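Local coordinates for protein mRNA-capping enzyme subunit alpha (PDB 3KYH) that transfers GMP from GTP to the 5'-diphosphate end of mRNA through a covalent enzyme-GMP intermediate, the second step of cap formation in yeast, at residues 17-22 / 99-104; 68-73 / 204-209; 82-87 / 125-130. One frame throughout, in Å; residues are numbered along the deposited sequence.

Contact 1 (17-22 / 99-104); sequences GLIQPG and ENNYYL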
loop_
_atom_site.group_PDB
_atom_site.type_symbol
_atom_site.label_atom_id
_atom_site.label_comp_id
_atom_site.label_asym_id
_atom_site.label_seq_id
_atom_site.Cartn_x
_atom_site.Cartn_y
_atom_site.Cartn_z
ATOM N N GLY C 17 -24.116 15.370 -33.130
ATOM C CA GLY C 17 -23.494 14.054 -33.262
ATOM C C GLY C 17 -22.790 13.543 -32.006
ATOM O O GLY C 17 -23.414 13.371 -30.952
ATOM N N LEU C 18 -21.490 13.271 -32.163
ATOM C CA LEU C 18 -20.571 12.812 -31.113
ATOM C C LEU C 18 -19.130 13.015 -31.593
ATOM O O LEU C 18 -18.906 13.392 -32.757
ATOM C CB LEU C 18 -20.800 11.344 -30.766
ATOM C CG LEU C 18 -20.602 10.174 -31.732
ATOM C CD1 LEU C 18 -20.790 8.836 -30.986
ATOM C CD2 LEU C 18 -21.570 10.258 -32.920
ATOM N N ILE C 19 -18.154 12.874 -30.687
ATOM C CA ILE C 19 -16.789 12.693 -31.169
ATOM C C ILE C 19 -16.673 11.196 -31.430
ATOM O O ILE C 19 -17.382 10.372 -30.791
ATOM C CB ILE C 19 -15.614 13.198 -30.253
ATOM C CG1 ILE C 19 -16.042 14.255 -29.213
ATOM C CG2 ILE C 19 -14.391 13.655 -31.130
ATOM C CD1 ILE C 19 -14.875 14.823 -28.345
ATOM N N GLN C 20 -15.878 10.907 -32.469
ATOM C CA GLN C 20 -15.296 9.597 -32.756
ATOM C C GLN C 20 -13.966 9.401 -31.993
ATOM O O GLN C 20 -13.643 10.251 -31.134
ATOM C CB GLN C 20 -15.131 9.483 -34.256
ATOM C CG GLN C 20 -16.450 9.618 -35.027
ATOM C CD GLN C 20 -17.537 8.689 -34.515
ATOM O OE1 GLN C 20 -17.330 7.480 -34.331
ATOM N NE2 GLN C 20 -18.715 9.254 -34.291
ATOM N N PRO C 21 -13.221 8.279 -32.225
ATOM C CA PRO C 21 -11.940 8.065 -31.509
ATOM C C PRO C 21 -10.915 9.225 -31.422
ATOM O O PRO C 21 -11.139 10.307 -31.960
ATOM C CB PRO C 21 -11.353 6.841 -32.224
ATOM C CG PRO C 21 -12.539 6.025 -32.597
ATOM C CD PRO C 21 -13.735 6.985 -32.732
ATOM N N GLY C 22 -9.813 9.002 -30.705
ATOM C CA GLY C 22 -8.787 10.031 -30.476
ATOM C C GLY C 22 -7.795 10.117 -31.622
ATOM O O GLY C 22 -7.378 11.214 -32.011
ATOM N N GLU C 99 -12.986 23.802 -27.203
ATOM C CA GLU C 99 -11.849 22.905 -27.143
ATOM C C GLU C 99 -11.933 22.161 -28.488
ATOM O O GLU C 99 -13.037 21.873 -28.951
ATOM C CB GLU C 99 -12.007 21.979 -25.924
ATOM C CG GLU C 99 -10.856 21.024 -25.669
ATOM C CD GLU C 99 -9.542 21.728 -25.412
ATOM O OE1 GLU C 99 -9.436 22.408 -24.374
ATOM O OE2 GLU C 99 -8.625 21.600 -26.251
ATOM N N ASN C 100 -10.801 21.939 -29.158
ATOM C CA ASN C 100 -10.798 21.295 -30.486
ATOM C C ASN C 100 -11.199 19.819 -30.478
ATOM O O ASN C 100 -10.350 18.916 -30.362
ATOM C CB ASN C 100 -9.460 21.485 -31.204
ATOM C CG ASN C 100 -9.505 22.587 -32.226
ATOM O OD1 ASN C 100 -9.440 22.344 -33.440
ATOM N ND2 ASN C 100 -9.648 23.814 -31.743
ATOM N N ASN C 101 -12.510 19.603 -30.567
ATOM C CA ASN C 101 -13.104 18.277 -30.442
ATOM C C ASN C 101 -14.123 18.094 -31.568
ATOM O O ASN C 101 -14.854 19.039 -31.887
ATOM C CB ASN C 101 -13.738 18.121 -29.060
ATOM C CG ASN C 101 -12.967 18.874 -27.962
ATOM O OD1 ASN C 101 -11.786 18.596 -27.693
ATOM N ND2 ASN C 101 -13.645 19.834 -27.322
ATOM N N TYR C 102 -14.160 16.898 -32.169
ATOM C CA TYR C 102 -14.794 16.689 -33.479
ATOM C C TYR C 102 -16.079 15.843 -33.503
ATOM O O TYR C 102 -16.057 14.637 -33.218
ATOM C CB TYR C 102 -13.759 16.105 -34.452
ATOM C CG TYR C 102 -12.776 17.094 -35.058
ATOM C CD1 TYR C 102 -12.130 18.063 -34.272
ATOM C CD2 TYR C 102 -12.455 17.025 -36.424
ATOM C CE1 TYR C 102 -11.224 18.925 -34.829
ATOM C CE2 TYR C 102 -11.521 17.891 -36.989
ATOM C CZ TYR C 102 -10.920 18.839 -36.185
ATOM O OH TYR C 102 -10.019 19.727 -36.740
ATOM N N TYR C 103 -17.180 16.454 -33.942
ATOM C CA TYR C 103 -18.485 15.781 -33.917
ATOM C C TYR C 103 -18.923 15.200 -35.274
ATOM O O TYR C 103 -18.487 15.701 -36.313
ATOM C CB TYR C 103 -19.530 16.651 -33.186
ATOM C CG TYR C 103 -19.164 16.915 -31.719
ATOM C CD1 TYR C 103 -18.550 18.107 -31.315
ATOM C CD2 TYR C 103 -19.398 15.946 -30.742
ATOM C CE1 TYR C 103 -18.203 18.324 -29.962
ATOM C CE2 TYR C 103 -19.043 16.133 -29.405
ATOM C CZ TYR C 103 -18.457 17.323 -29.019
ATOM O OH TYR C 103 -18.120 17.472 -27.695
ATOM N N LEU C 104 -19.693 14.103 -35.268
ATOM C CA LEU C 104 -20.090 13.408 -36.515
ATOM C C LEU C 104 -21.587 13.280 -36.779
ATOM O O LEU C 104 -22.237 12.283 -36.442
ATOM C CB LEU C 104 -19.399 12.041 -36.692
ATOM C CG LEU C 104 -19.052 11.603 -38.138
ATOM C CD1 LEU C 104 -17.828 10.720 -38.100
ATOM C CD2 LEU C 104 -20.117 10.915 -39.021
#
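Ile-19 and the Tyr-103 ring make the closely packed side of this meeting. The two side chains lie obliquely across one another, with Ile-19 CG1 placed 3.5 Å from Tyr-103 CE2. CG of Tyr-103 stands beside its own backbone N, anti to the carbonyl carbon (chi1 -62°). The ring it carries approaches the peptide joining Leu-18 to Ile-19, and Leu-18 N lies near the plane of that ring, at its edge. Beyond CG1, the end of Ile-19 continues to Asn-101, where CD1 is 3.6 Å from Asn-101 CB. The other branch, CG2, faces Tyr-102, but it is modelled too close to the carbonyl oxygen of Tyr-102 for its exact place to be trusted. Polar ends on this side are held from outside the pair: Asp-97 OD1 accepts a hydrogen bond from Asn-101 ND2 and a weak one from the hydroxyl of Tyr-103.

In the fold, residues 17-22 form the irregular lead-in to helix 23-35, and the run from CA of Gly-17 to CA of Gln-20 lies at 113° to that from CA of Asn-101 to CA of Leu-104. Strand 102-105 pairs antiparallel with strand 91-96 of the catalytic domain, Tyr-103 bonding through its backbone to Met-95. The buried Tyr-102 ring packs on Leu-28 and Val-32 of the helix.

The side around Leu-18 and Leu-104 is more open to solvent. Gln-20, its chain bent at chi2 (-52°), crosses Leu-104 at about a right angle. Its CG is 3.5 Å from Leu-104 CD1, while NE2 is 3.7 Å from Leu-104 CB. The exposed Leu-18 brings CD2 no nearer than 4.1 Å to Leu-104 O. The backbone bond here, Leu-104 N to Leu-18 O, is weak and bent, and the modelled position of that oxygen is doubtful.

Contact 2 (68-73 / 204-209); sequences YVCEKT and KHMDFS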
loop_
_atom_site.group_PDB
_atom_site.type_symbol
_atom_site.label_atom_id
_atom_site.label_comp_id
_atom_site.label_asym_id
_atom_site.label_seq_id
_atom_site.Cartn_x
_atom_site.Cartn_y
_atom_site.Cartn_z
ATOM N N TYR C 68 -18.683 45.717 -40.252
ATOM C CA TYR C 68 -19.920 44.950 -40.142
ATOM C C TYR C 68 -20.431 44.833 -38.708
ATOM O O TYR C 68 -19.650 44.855 -37.731
ATOM C CB TYR C 68 -19.689 43.515 -40.624
ATOM C CG TYR C 68 -19.738 43.244 -42.126
ATOM C CD1 TYR C 68 -18.990 42.192 -42.683
ATOM C CD2 TYR C 68 -20.553 44.001 -42.985
ATOM C CE1 TYR C 68 -19.051 41.897 -44.036
ATOM C CE2 TYR C 68 -20.599 43.724 -44.359
ATOM C CZ TYR C 68 -19.854 42.666 -44.867
ATOM O OH TYR C 68 -19.910 42.389 -46.211
ATOM N N VAL C 69 -21.748 44.665 -38.604
ATOM C CA VAL C 69 -22.393 44.272 -37.354
ATOM C C VAL C 69 -23.574 43.336 -37.488
ATOM O O VAL C 69 -24.507 43.568 -38.277
ATOM C CB VAL C 69 -22.868 45.448 -36.488
ATOM C CG1 VAL C 69 -21.750 45.922 -35.593
ATOM C CG2 VAL C 69 -23.478 46.576 -37.345
ATOM N N CYS C 70 -23.510 42.294 -36.664
ATOM C CA CYS C 70 -24.661 41.464 -36.337
ATOM C C CYS C 70 -24.587 41.307 -34.824
ATOM O O CYS C 70 -23.540 41.619 -34.234
ATOM C CB CYS C 70 -24.567 40.114 -37.041
ATOM S SG CYS C 70 -22.978 39.247 -36.814
ATOM N N GLU C 71 -25.717 40.928 -34.213
ATOM C CA GLU C 71 -25.809 40.450 -32.814
ATOM C C GLU C 71 -24.916 39.242 -32.458
ATOM O O GLU C 71 -24.679 38.399 -33.310
ATOM C CB GLU C 71 -27.263 40.079 -32.542
ATOM C CG GLU C 71 -27.902 39.180 -33.627
ATOM C CD GLU C 71 -27.854 37.680 -33.304
ATOM O OE1 GLU C 71 -27.166 37.250 -32.347
ATOM O OE2 GLU C 71 -28.536 36.910 -34.011
ATOM N N LYS C 72 -24.430 39.149 -31.220
ATOM C CA LYS C 72 -23.679 37.955 -30.750
ATOM C C LYS C 72 -24.645 36.815 -30.353
ATOM O O LYS C 72 -25.172 36.823 -29.220
ATOM C CB LYS C 72 -22.715 38.288 -29.570
ATOM C CG LYS C 72 -21.943 37.077 -29.036
ATOM C CD LYS C 72 -20.991 37.299 -27.819
ATOM C CE LYS C 72 -20.973 36.066 -26.832
ATOM N NZ LYS C 72 -19.680 35.780 -26.147
ATOM N N THR C 73 -24.879 35.854 -31.258
ATOM C CA THR C 73 -25.677 34.660 -30.938
ATOM C C THR C 73 -25.053 33.858 -29.800
ATOM O O THR C 73 -23.843 33.600 -29.826
ATOM C CB THR C 73 -25.824 33.705 -32.124
ATOM O OG1 THR C 73 -24.574 33.587 -32.814
ATOM C CG2 THR C 73 -26.881 34.193 -33.090
ATOM N N LYS C 204 -25.823 33.901 -41.585
ATOM C CA LYS C 204 -25.880 34.964 -40.570
ATOM C C LYS C 204 -26.255 36.270 -41.267
ATOM O O LYS C 204 -25.595 36.725 -42.220
ATOM C CB LYS C 204 -24.618 35.098 -39.690
ATOM C CG LYS C 204 -24.905 35.662 -38.281
ATOM C CD LYS C 204 -23.837 35.263 -37.247
ATOM C CE LYS C 204 -24.113 35.794 -35.812
ATOM N NZ LYS C 204 -22.992 35.552 -34.805
ATOM N N HIS C 205 -27.403 36.770 -40.828
ATOM C CA HIS C 205 -28.038 37.990 -41.313
ATOM C C HIS C 205 -27.184 39.295 -41.264
ATOM O O HIS C 205 -27.482 40.196 -40.462
ATOM C CB HIS C 205 -29.331 38.142 -40.506
ATOM C CG HIS C 205 -29.154 37.938 -39.026
ATOM N ND1 HIS C 205 -30.180 37.484 -38.217
ATOM C CD2 HIS C 205 -28.079 38.111 -38.213
ATOM C CE1 HIS C 205 -29.750 37.410 -36.968
ATOM N NE2 HIS C 205 -28.481 37.788 -36.938
ATOM N N MET C 206 -26.192 39.437 -42.152
ATOM C CA MET C 206 -25.245 40.553 -42.057
ATOM C C MET C 206 -25.806 41.956 -42.316
ATOM O O MET C 206 -26.703 42.117 -43.150
ATOM C CB MET C 206 -24.008 40.316 -42.930
ATOM C CG MET C 206 -22.688 40.860 -42.321
ATOM S SD MET C 206 -21.678 39.735 -41.294
ATOM C CE MET C 206 -22.916 38.991 -40.184
ATOM N N ASP C 207 -25.281 42.933 -41.560
ATOM C CA ASP C 207 -25.552 44.384 -41.694
ATOM C C ASP C 207 -24.277 45.208 -41.467
ATOM O O ASP C 207 -23.431 44.809 -40.677
ATOM C CB ASP C 207 -26.619 44.832 -40.686
ATOM C CG ASP C 207 -28.012 45.028 -41.310
ATOM O OD1 ASP C 207 -28.117 45.277 -42.536
ATOM O OD2 ASP C 207 -29.007 45.002 -40.545
ATOM N N PHE C 208 -24.124 46.337 -42.160
ATOM C CA PHE C 208 -22.909 47.169 -42.028
ATOM C C PHE C 208 -22.956 47.999 -40.749
ATOM O O PHE C 208 -24.040 48.240 -40.219
ATOM C CB PHE C 208 -22.717 48.167 -43.188
ATOM C CG PHE C 208 -22.993 47.618 -44.560
ATOM C CD1 PHE C 208 -24.242 47.811 -45.162
ATOM C CD2 PHE C 208 -21.992 46.968 -45.278
ATOM C CE1 PHE C 208 -24.507 47.326 -46.439
ATOM C CE2 PHE C 208 -22.244 46.462 -46.558
ATOM C CZ PHE C 208 -23.503 46.652 -47.142
ATOM N N SER C 209 -21.781 48.467 -40.314
ATOM C CA SER C 209 -21.577 49.436 -39.220
ATOM C C SER C 209 -22.642 50.514 -39.035
ATOM O O SER C 209 -23.240 50.583 -37.977
ATOM C CB SER C 209 -20.209 50.135 -39.364
ATOM O OG SER C 209 -20.223 51.147 -40.375
#
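Glu-71 OE2 is gripped by two histidines. His-205 NE2 donates to it across the contact at 3.1 Å, a weak and bent bond, and His-224 NE2 is hydrogen-bonded to it from outside the two segments. The imidazole of His-205 offers its edge, with the carboxyl carbon of Glu-71 near the ring plane, while the carboxylate itself is turned 65° from the ring.

The straightest link is in the backbone: Val-69 N reaches Asp-207 O at 2.7 Å with 169° at the hydrogen. The return bond from Asp-207 N to Val-69 O is long and weak. The two chains draw apart toward Lys-204, the separation of CA atoms widening from 4.2 Å between Tyr-68 and Phe-208 to 5.8 Å between Cys-70 and Met-206. Tyr-68 and Phe-208, a non-hydrogen-bonded antiparallel pair, send their rings side by side in the same direction, with Tyr-68 CE2 against Phe-208 CD2.

Met-206 covers one face of the Tyr-68 ring. Its CG sits over the centre, 3.8 Å from the centroid, in a CH-pi contact, and SD adds an oblique Met-aromatic contact at 4.3 Å from the same centroid. Chi3 of -47° then puts CE beside Cys-70, where Met-206 CE and Cys-70 SG are 3.4 Å apart.

Lys-204 points its CB toward residues 68-73 and runs out with an extended chain past Cys-70 SG to Thr-73. The two meet tip to tip, Lys-204 NZ hydrogen-bonded to Thr-73 OG1 at 3.2 Å, and Lys-204 also makes a cation-pi contact with Phe-153. Lys-72 turns its CB away from residues 204-209. It is the residue that carries GMP in the covalent intermediate, and Lys-72 and Thr-73 open the sequence KTDG, the KxDG nucleotidyl-lysine motif that marks covalent nucleotidyltransferases.

Contact 3 (82-87 / 125-130); sequences IVINPV and LQDGTL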
loop_
_atom_site.group_PDB
_atom_site.type_symbol
_atom_site.label_atom_id
_atom_site.label_comp_id
_atom_site.label_asym_id
_atom_site.label_seq_id
_atom_site.Cartn_x
_atom_site.Cartn_y
_atom_site.Cartn_z
ATOM N N ILE C 82 -16.415 19.892 -43.738
ATOM C CA ILE C 82 -16.891 18.894 -44.720
ATOM C C ILE C 82 -15.881 18.439 -45.760
ATOM O O ILE C 82 -15.401 19.239 -46.590
ATOM C CB ILE C 82 -18.304 19.171 -45.335
ATOM C CG1 ILE C 82 -18.590 20.672 -45.499
ATOM C CG2 ILE C 82 -19.384 18.609 -44.422
ATOM C CD1 ILE C 82 -17.964 21.304 -46.683
ATOM N N VAL C 83 -15.570 17.139 -45.646
ATOM C CA VAL C 83 -14.574 16.410 -46.452
ATOM C C VAL C 83 -14.996 14.938 -46.708
ATOM O O VAL C 83 -15.718 14.344 -45.890
ATOM C CB VAL C 83 -13.157 16.471 -45.804
ATOM C CG1 VAL C 83 -12.508 17.832 -45.998
ATOM C CG2 VAL C 83 -13.215 16.120 -44.324
ATOM N N ILE C 84 -14.484 14.359 -47.805
ATOM C CA ILE C 84 -14.932 13.076 -48.403
ATOM C C ILE C 84 -13.832 12.015 -48.262
ATOM O O ILE C 84 -12.906 11.957 -49.095
ATOM C CB ILE C 84 -15.222 13.262 -49.929
ATOM C CG1 ILE C 84 -15.399 14.748 -50.295
ATOM C CG2 ILE C 84 -16.358 12.339 -50.406
ATOM C CD1 ILE C 84 -15.209 15.073 -51.758
ATOM N N ASN C 85 -13.969 11.153 -47.252
ATOM C CA ASN C 85 -12.852 10.334 -46.723
ATOM C C ASN C 85 -11.947 9.497 -47.666
ATOM O O ASN C 85 -12.376 8.477 -48.212
ATOM C CB ASN C 85 -13.307 9.507 -45.506
ATOM C CG ASN C 85 -14.233 8.350 -45.878
ATOM O OD1 ASN C 85 -15.264 8.527 -46.536
ATOM N ND2 ASN C 85 -13.866 7.153 -45.437
ATOM N N PRO C 86 -10.674 9.911 -47.845
ATOM C CA PRO C 86 -9.745 9.050 -48.592
ATOM C C PRO C 86 -9.299 7.777 -47.847
ATOM O O PRO C 86 -8.309 7.139 -48.241
ATOM C CB PRO C 86 -8.571 9.989 -48.895
ATOM C CG PRO C 86 -9.204 11.344 -48.935
ATOM C CD PRO C 86 -10.147 11.288 -47.764
ATOM N N VAL C 87 -10.029 7.422 -46.784
ATOM C CA VAL C 87 -9.954 6.088 -46.191
ATOM C C VAL C 87 -10.886 5.219 -47.052
ATOM O O VAL C 87 -10.399 4.545 -47.966
ATOM C CB VAL C 87 -10.341 6.065 -44.680
ATOM C CG1 VAL C 87 -10.130 4.667 -44.070
ATOM C CG2 VAL C 87 -9.564 7.129 -43.873
ATOM N N LEU C 125 -20.462 17.310 -55.606
ATOM C CA LEU C 125 -19.973 17.236 -54.218
ATOM C C LEU C 125 -19.143 18.450 -53.740
ATOM O O LEU C 125 -18.845 19.331 -54.543
ATOM C CB LEU C 125 -19.219 15.903 -54.019
ATOM C CG LEU C 125 -19.666 14.814 -53.026
ATOM C CD1 LEU C 125 -18.867 14.946 -51.758
ATOM C CD2 LEU C 125 -21.175 14.704 -52.708
ATOM N N GLN C 126 -18.797 18.480 -52.442
ATOM C CA GLN C 126 -17.982 19.530 -51.790
ATOM C C GLN C 126 -16.818 18.880 -51.031
ATOM O O GLN C 126 -17.032 17.904 -50.308
ATOM C CB GLN C 126 -18.843 20.337 -50.804
ATOM C CG GLN C 126 -18.341 21.750 -50.474
ATOM C CD GLN C 126 -19.085 22.866 -51.222
ATOM O OE1 GLN C 126 -20.307 22.759 -51.445
ATOM N NE2 GLN C 126 -18.361 23.969 -51.562
ATOM N N ASP C 127 -15.610 19.430 -51.209
ATOM C CA ASP C 127 -14.313 18.885 -50.698
ATOM C C ASP C 127 -13.443 20.066 -50.339
ATOM O O ASP C 127 -13.141 20.890 -51.223
ATOM C CB ASP C 127 -13.558 18.069 -51.781
ATOM C CG ASP C 127 -12.105 17.632 -51.382
ATOM O OD1 ASP C 127 -11.394 18.231 -50.523
ATOM O OD2 ASP C 127 -11.619 16.679 -52.042
ATOM N N GLY C 128 -12.981 20.057 -49.083
ATOM C CA GLY C 128 -12.191 21.132 -48.479
ATOM C C GLY C 128 -13.015 22.389 -48.243
ATOM O O GLY C 128 -12.849 23.404 -48.940
ATOM N N THR C 129 -13.920 22.322 -47.269
ATOM C CA THR C 129 -14.788 23.468 -46.981
ATOM C C THR C 129 -14.973 23.756 -45.478
ATOM O O THR C 129 -15.626 22.981 -44.758
ATOM C CB THR C 129 -16.111 23.366 -47.788
ATOM O OG1 THR C 129 -15.816 23.316 -49.194
ATOM C CG2 THR C 129 -17.059 24.524 -47.494
ATOM N N LEU C 130 -14.369 24.861 -45.026
ATOM C CA LEU C 130 -14.391 25.295 -43.609
ATOM C C LEU C 130 -15.104 26.641 -43.335
ATOM O O LEU C 130 -14.663 27.741 -43.736
ATOM C CB LEU C 130 -12.991 25.210 -42.955
ATOM C CG LEU C 130 -12.852 24.970 -41.438
ATOM C CD1 LEU C 130 -13.465 23.649 -40.960
ATOM C CD2 LEU C 130 -11.391 25.040 -40.985
#
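Ile-84 meets Leu-125 tip to tip, and its branches can be followed outward from CB. The CB bond points at residues 125-130. Of the two branches, CG2 approaches only Leu-125, with CD1 of that leucine 3.9 Å away. CG1 of Ile-84 comes to 3.6 Å from Gln-126 O, and it too is near the leucine methyl. The chain then continues extended (chi2 160°), carrying Ile-84 CD1 to within 3.7 Å of Leu-125 CD1 and 3.4 Å of Asp-127 CB. This last meeting is a crossing at about a right angle, closest at Asp-127 CB. Leu-125 also touches a crystal neighbour, so its exact pose may owe something to the lattice.

Further back along the strand, Ile-82 and Thr-129 form an antiparallel hydrogen-bonded pair with both side chains on the same face, side by side. Ile-82 N donates to Thr-129 O at 3.3 Å, and Thr-129 N returns to Ile-82 O at 3.5 Å; both bonds are weak. The modelled place of Ile-82 CD1, too close to Thr-129 CB, is doubtful. Just before the pair, Gly-128 has positive phi (70°), which turns the chain from the irregular 125-127 run into the strand. Asn-159 holds this turn from outside, its OD1 accepting from Asp-127 N and its N donating to Thr-129 OG1.

Ile-82 with Thr-129 is the one bridge between these two segments, part of the antiparallel pairing of strands 76-84 and 129-139 in the mixed sheet of the nucleotidyltransferase domain.

Overall arrangement
Contact 2 holds the active-site Lys-72 and belongs to the five-stranded sheet, whereas contacts 1 and 3 both reach the eight-stranded mixed sheet. The latter two are neighbours, with centres 16 Å apart and nearest atoms about 7 Å apart, yet they do not touch. Each lies 29 Å from contact 2 between centres, the closest approaches between atoms being about 14 Å for contact 1 and 13 Å for contact 3, so neither is adjacent to the lysine strand. Chain order still connects them: strand 67-73 is followed directly by strand 76-84 of contact 3, and residues 204-209 return only after both segments of that contact have been passed.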